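Local atomic coordinates of Serpin48 (Tenebrio molitor, PDB entry 3OZQ), a protein that inhibits the serine protease SPE with high specificity in the innate immunity of the insect, as a member of the serpin family. Residues E241-L246 with A369-T374; N33-P38 with F356-K361. One frame throughout, in Å; residues are numbered along the deposited sequence.

Contact 1: residues E241-L246 with A369-T374; sequences EGLVSL and AGRVTT
The guanidinium group of Arg-371, which borders Leu-243 across this contact, has a partner at each of its nitrogens; among them NE donates to the backbone O of Ala-32, and NH1 forms a salt bridge with OE2 of Glu-247, a residue just past the end of 241-246. These bonds restrict its rotation, and Glu-247 probably offsets much of its charge. Its aliphatic part runs fully extended from the strand (chi2 and chi3 both -179°). Leu-243 CD2 comes obliquely to within 4.3 Å of Arg-371 NH1. The same methyl makes the closest contact, 3.6 Å from Thr-373 CG2, where the two side chains cross at about a right angle. Leu-243 reaches that far because its CG is anti to the backbone N (chi1 177°). Thr-373 CG2 also lies 3.7 Å above one face of the Arg-371 guanidinium, toward its rim. One methyl of Leu-243 thus meets both a threonine methyl and a charged group, with about 103 Å² buried in all. Leu-243 opens a short helix behind the N-cap residue Gly-242, whose O accepts from Leu-246 N at 3.2 Å. Through Leu-243, helix 243-248 lies against the end of strand 365-372; Leu-243 also touches Ile-357 of neighbouring strand 356-362, Leu-246 reaches strand 231-237, and Arg-371 packs on Tyr-23 and Leu-27 of helix 10-29.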
# COMPACT_ATOMS: atom_id res chain seq x y z
N GLU A 241 3.06 -2.04 -25.29
CA GLU A 241 1.68 -1.86 -24.83
C GLU A 241 1.17 -3.07 -24.07
O GLU A 241 -0.04 -3.30 -24.02
CB GLU A 241 0.75 -1.58 -26.02
CG GLU A 241 1.07 -0.33 -26.83
CD GLU A 241 0.11 -0.13 -28.00
OE1 GLU A 241 -0.49 -1.13 -28.45
OE2 GLU A 241 -0.05 1.03 -28.46
N GLY A 242 2.08 -3.83 -23.47
CA GLY A 242 1.72 -5.09 -22.84
C GLY A 242 1.15 -5.06 -21.42
O GLY A 242 0.95 -6.12 -20.82
N LEU A 243 0.88 -3.88 -20.88
CA LEU A 243 0.43 -3.77 -19.49
C LEU A 243 -0.92 -4.43 -19.20
O LEU A 243 -1.05 -5.24 -18.28
CB LEU A 243 0.39 -2.31 -19.04
CG LEU A 243 -0.13 -2.04 -17.63
CD1 LEU A 243 0.66 -2.82 -16.58
CD2 LEU A 243 -0.08 -0.56 -17.33
N VAL A 244 -1.94 -4.07 -19.99
CA VAL A 244 -3.26 -4.66 -19.83
C VAL A 244 -3.17 -6.18 -19.78
O VAL A 244 -3.82 -6.83 -18.95
CB VAL A 244 -4.21 -4.24 -20.97
CG1 VAL A 244 -4.82 -2.88 -20.68
CG2 VAL A 244 -3.45 -4.24 -22.29
N SER A 245 -2.35 -6.74 -20.66
CA SER A 245 -2.11 -8.17 -20.68
C SER A 245 -1.65 -8.65 -19.31
O SER A 245 -2.13 -9.67 -18.81
CB SER A 245 -1.04 -8.52 -21.73
OG SER A 245 -1.20 -7.75 -22.91
N LEU A 246 -0.72 -7.92 -18.72
CA LEU A 246 -0.18 -8.29 -17.41
C LEU A 246 -1.26 -8.18 -16.35
O LEU A 246 -1.22 -8.88 -15.35
CB LEU A 246 1.00 -7.40 -17.03
CG LEU A 246 2.29 -7.51 -17.83
CD1 LEU A 246 3.28 -6.46 -17.35
CD2 LEU A 246 2.89 -8.92 -17.70
N ALA A 369 1.94 -1.60 -3.86
CA ALA A 369 1.91 -2.01 -5.25
C ALA A 369 1.28 -0.89 -6.08
O ALA A 369 0.55 -0.06 -5.55
CB ALA A 369 1.14 -3.29 -5.41
N GLY A 370 1.58 -0.84 -7.36
CA GLY A 370 1.01 0.20 -8.20
C GLY A 370 1.49 0.10 -9.62
O GLY A 370 2.10 -0.88 -10.04
N ARG A 371 1.22 1.15 -10.38
CA ARG A 371 1.56 1.15 -11.77
C ARG A 371 1.84 2.57 -12.22
O ARG A 371 1.38 3.55 -11.60
CB ARG A 371 0.43 0.54 -12.59
CG ARG A 371 -0.71 1.47 -12.79
CD ARG A 371 -1.79 0.81 -13.58
NE ARG A 371 -2.89 1.73 -13.79
CZ ARG A 371 -3.83 1.57 -14.72
NH1 ARG A 371 -3.78 0.52 -15.52
NH2 ARG A 371 -4.80 2.47 -14.85
N VAL A 372 2.62 2.67 -13.29
CA VAL A 372 2.88 3.92 -13.97
C VAL A 372 2.52 3.69 -15.43
O VAL A 372 3.05 2.77 -16.06
CB VAL A 372 4.37 4.27 -13.92
CG1 VAL A 372 4.65 5.48 -14.83
CG2 VAL A 372 4.82 4.52 -12.49
N THR A 373 1.59 4.49 -15.95
CA THR A 373 1.22 4.41 -17.36
C THR A 373 1.51 5.75 -18.02
O THR A 373 1.42 5.88 -19.24
CB THR A 373 -0.29 4.15 -17.55
OG1 THR A 373 -1.02 5.32 -17.16
CG2 THR A 373 -0.74 2.95 -16.71
N THR A 374 1.86 6.74 -17.21
CA THR A 374 2.07 8.09 -17.71
C THR A 374 3.09 8.86 -16.87
O THR A 374 3.12 8.73 -15.65
CB THR A 374 0.73 8.87 -17.74
OG1 THR A 374 0.80 9.90 -18.74
CG2 THR A 374 0.45 9.52 -16.39

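Contact 2: residues N33-P38 with F356-K361; sequences NFLVSP and FIFYIK
This is a small, buried apolar contact between two next-nearest strands, 34-36 and 356-362, which run the same way with strand 365-372 antiparallel between them. The middle strand keeps the backbones apart, Leu-35 CA and Tyr-359 CA being 9.0 Å from each other, and side chains do most of the bridging. Leu-35 CD1 does so at the edge of the Phe-358 ring, near its plane, 3.8 Å from CE1 and 4.0 Å from CZ. The two side chains cross at about a right angle. With CG lodged between its backbone N and carbonyl carbon (chi1 64°), Phe-358 swings its ring over the middle strand, where Gly-370 has no side chain to obstruct it: Phe-358 CZ lies 3.8 Å from Gly-370 CA. Phe-34 contributes its backbone O, 4.1 Å from Phe-358 CZ and oblique to the ring. In serpin terms these strands belong to the central sheet B, and Leu-35 and Phe-358 lie on its face toward the large sheet A. There Leu-35 touches Ser-317 and Ile-319 of strand 310-321, while the Phe-358 ring meets that of Phe-271 with planes at about 40°. Ser-275 OG is hydrogen-bonded to Leu-35 N, a polar tie within this apolar interior. The Phe-34 side chain leaves by the other face, where its ring meets Tyr-23 of helix 10-29 with planes at about 60°.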
# COMPACT_ATOMS: atom_id res chain seq x y z
N ASN A 33 -1.76 6.42 -13.30
CA ASN A 33 -0.89 5.88 -12.27
C ASN A 33 -1.67 5.70 -10.97
O ASN A 33 -2.62 6.44 -10.69
CB ASN A 33 0.33 6.77 -12.02
CG ASN A 33 1.06 7.13 -13.30
OD1 ASN A 33 0.95 6.44 -14.31
ND2 ASN A 33 1.83 8.22 -13.25
N PHE A 34 -1.30 4.68 -10.20
CA PHE A 34 -1.76 4.60 -8.84
C PHE A 34 -0.77 3.87 -7.92
O PHE A 34 0.17 3.18 -8.38
CB PHE A 34 -3.20 4.03 -8.73
CG PHE A 34 -3.31 2.56 -9.00
CD1 PHE A 34 -3.02 1.63 -8.02
CD2 PHE A 34 -3.70 2.10 -10.25
CE1 PHE A 34 -3.13 0.25 -8.27
CE2 PHE A 34 -3.81 0.74 -10.51
CZ PHE A 34 -3.51 -0.18 -9.51
N LEU A 35 -1.01 4.05 -6.62
CA LEU A 35 -0.24 3.42 -5.55
C LEU A 35 -1.25 2.98 -4.49
O LEU A 35 -2.16 3.73 -4.16
CB LEU A 35 0.76 4.41 -4.95
CG LEU A 35 1.58 3.95 -3.74
CD1 LEU A 35 2.54 2.83 -4.15
CD2 LEU A 35 2.37 5.11 -3.15
N VAL A 36 -1.10 1.75 -4.00
CA VAL A 36 -1.96 1.22 -2.96
C VAL A 36 -1.17 0.32 -1.99
O VAL A 36 -0.19 -0.31 -2.38
CB VAL A 36 -3.17 0.44 -3.56
CG1 VAL A 36 -2.71 -0.75 -4.44
CG2 VAL A 36 -4.17 0.00 -2.44
N SER A 37 -1.60 0.31 -0.73
CA SER A 37 -1.04 -0.60 0.26
C SER A 37 -2.10 -1.57 0.75
O SER A 37 -2.81 -1.30 1.72
CB SER A 37 -0.46 0.13 1.45
OG SER A 37 0.11 -0.81 2.35
N PRO A 38 -2.24 -2.71 0.06
CA PRO A 38 -3.17 -3.73 0.58
C PRO A 38 -2.79 -4.15 2.00
O PRO A 38 -3.66 -4.34 2.86
CB PRO A 38 -3.03 -4.87 -0.42
CG PRO A 38 -2.59 -4.17 -1.72
CD PRO A 38 -1.65 -3.09 -1.24
N PHE A 356 4.52 0.16 -16.63
CA PHE A 356 4.97 -0.97 -15.82
C PHE A 356 4.23 -1.05 -14.48
O PHE A 356 3.68 -0.06 -14.01
CB PHE A 356 6.46 -0.85 -15.56
CG PHE A 356 6.87 0.41 -14.86
CD1 PHE A 356 7.10 0.42 -13.50
CD2 PHE A 356 7.05 1.59 -15.56
CE1 PHE A 356 7.49 1.58 -12.85
CE2 PHE A 356 7.45 2.75 -14.92
CZ PHE A 356 7.66 2.75 -13.57
N ILE A 357 4.26 -2.24 -13.88
CA ILE A 357 3.79 -2.46 -12.52
C ILE A 357 5.02 -2.46 -11.62
O ILE A 357 6.10 -2.86 -12.04
CB ILE A 357 3.08 -3.83 -12.44
CG1 ILE A 357 1.79 -3.82 -13.26
CG2 ILE A 357 2.83 -4.25 -10.99
CD1 ILE A 357 1.11 -5.18 -13.32
N PHE A 358 4.86 -2.00 -10.38
CA PHE A 358 5.94 -2.08 -9.40
C PHE A 358 5.37 -2.46 -8.04
O PHE A 358 4.18 -2.31 -7.78
CB PHE A 358 6.66 -0.74 -9.26
CG PHE A 358 5.78 0.34 -8.74
CD1 PHE A 358 5.58 0.50 -7.37
CD2 PHE A 358 5.11 1.18 -9.61
CE1 PHE A 358 4.75 1.51 -6.89
CE2 PHE A 358 4.29 2.18 -9.14
CZ PHE A 358 4.09 2.34 -7.77
N TYR A 359 6.24 -2.96 -7.16
CA TYR A 359 5.81 -3.23 -5.81
C TYR A 359 6.99 -3.26 -4.86
O TYR A 359 8.10 -3.65 -5.23
CB TYR A 359 4.97 -4.52 -5.71
CG TYR A 359 5.66 -5.82 -6.08
CD1 TYR A 359 5.46 -6.41 -7.32
CD2 TYR A 359 6.47 -6.49 -5.16
CE1 TYR A 359 6.07 -7.61 -7.66
CE2 TYR A 359 7.09 -7.70 -5.49
CZ TYR A 359 6.88 -8.25 -6.74
OH TYR A 359 7.48 -9.44 -7.09
N ILE A 360 6.74 -2.81 -3.63
CA ILE A 360 7.77 -2.76 -2.61
C ILE A 360 7.55 -3.95 -1.67
O ILE A 360 6.43 -4.17 -1.18
CB ILE A 360 7.69 -1.45 -1.81
CG1 ILE A 360 8.12 -0.26 -2.69
CG2 ILE A 360 8.57 -1.50 -0.58
CD1 ILE A 360 8.22 1.01 -1.92
N LYS A 361 8.61 -4.72 -1.42
CA LYS A 361 8.56 -5.85 -0.49
C LYS A 361 9.47 -5.61 0.68
O LYS A 361 10.54 -5.03 0.55
CB LYS A 361 9.02 -7.15 -1.14
CG LYS A 361 8.02 -7.89 -1.99
CD LYS A 361 8.56 -9.28 -2.38
CE LYS A 361 9.88 -9.18 -3.14
NZ LYS A 361 10.43 -10.51 -3.59

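Overall arrangement
Contacts 1 and 2 have centres about 10 Å apart and are connected through strand 365-372, which carries one side of contact 1 and lies between the two strands of contact 2, pairing antiparallel with both. Along the chain the segments alternate, 33-38, 241-246, 356-361 and 369-374, so early, middle and C-terminal parts of the serpin meet at one sheet. The two contacts use its two faces: contact 1 the side of helices 10-29 and 243-248, contact 2 the side toward strands 260-278 and 310-321. Asn-33 joins them directly, with probable hydrogen bonds from Thr-373 N to its OD1 (2.6 Å) and from its ND2 to Thr-374 O (2.8 Å), which tie the chain's C-terminal end beside strand 34-36.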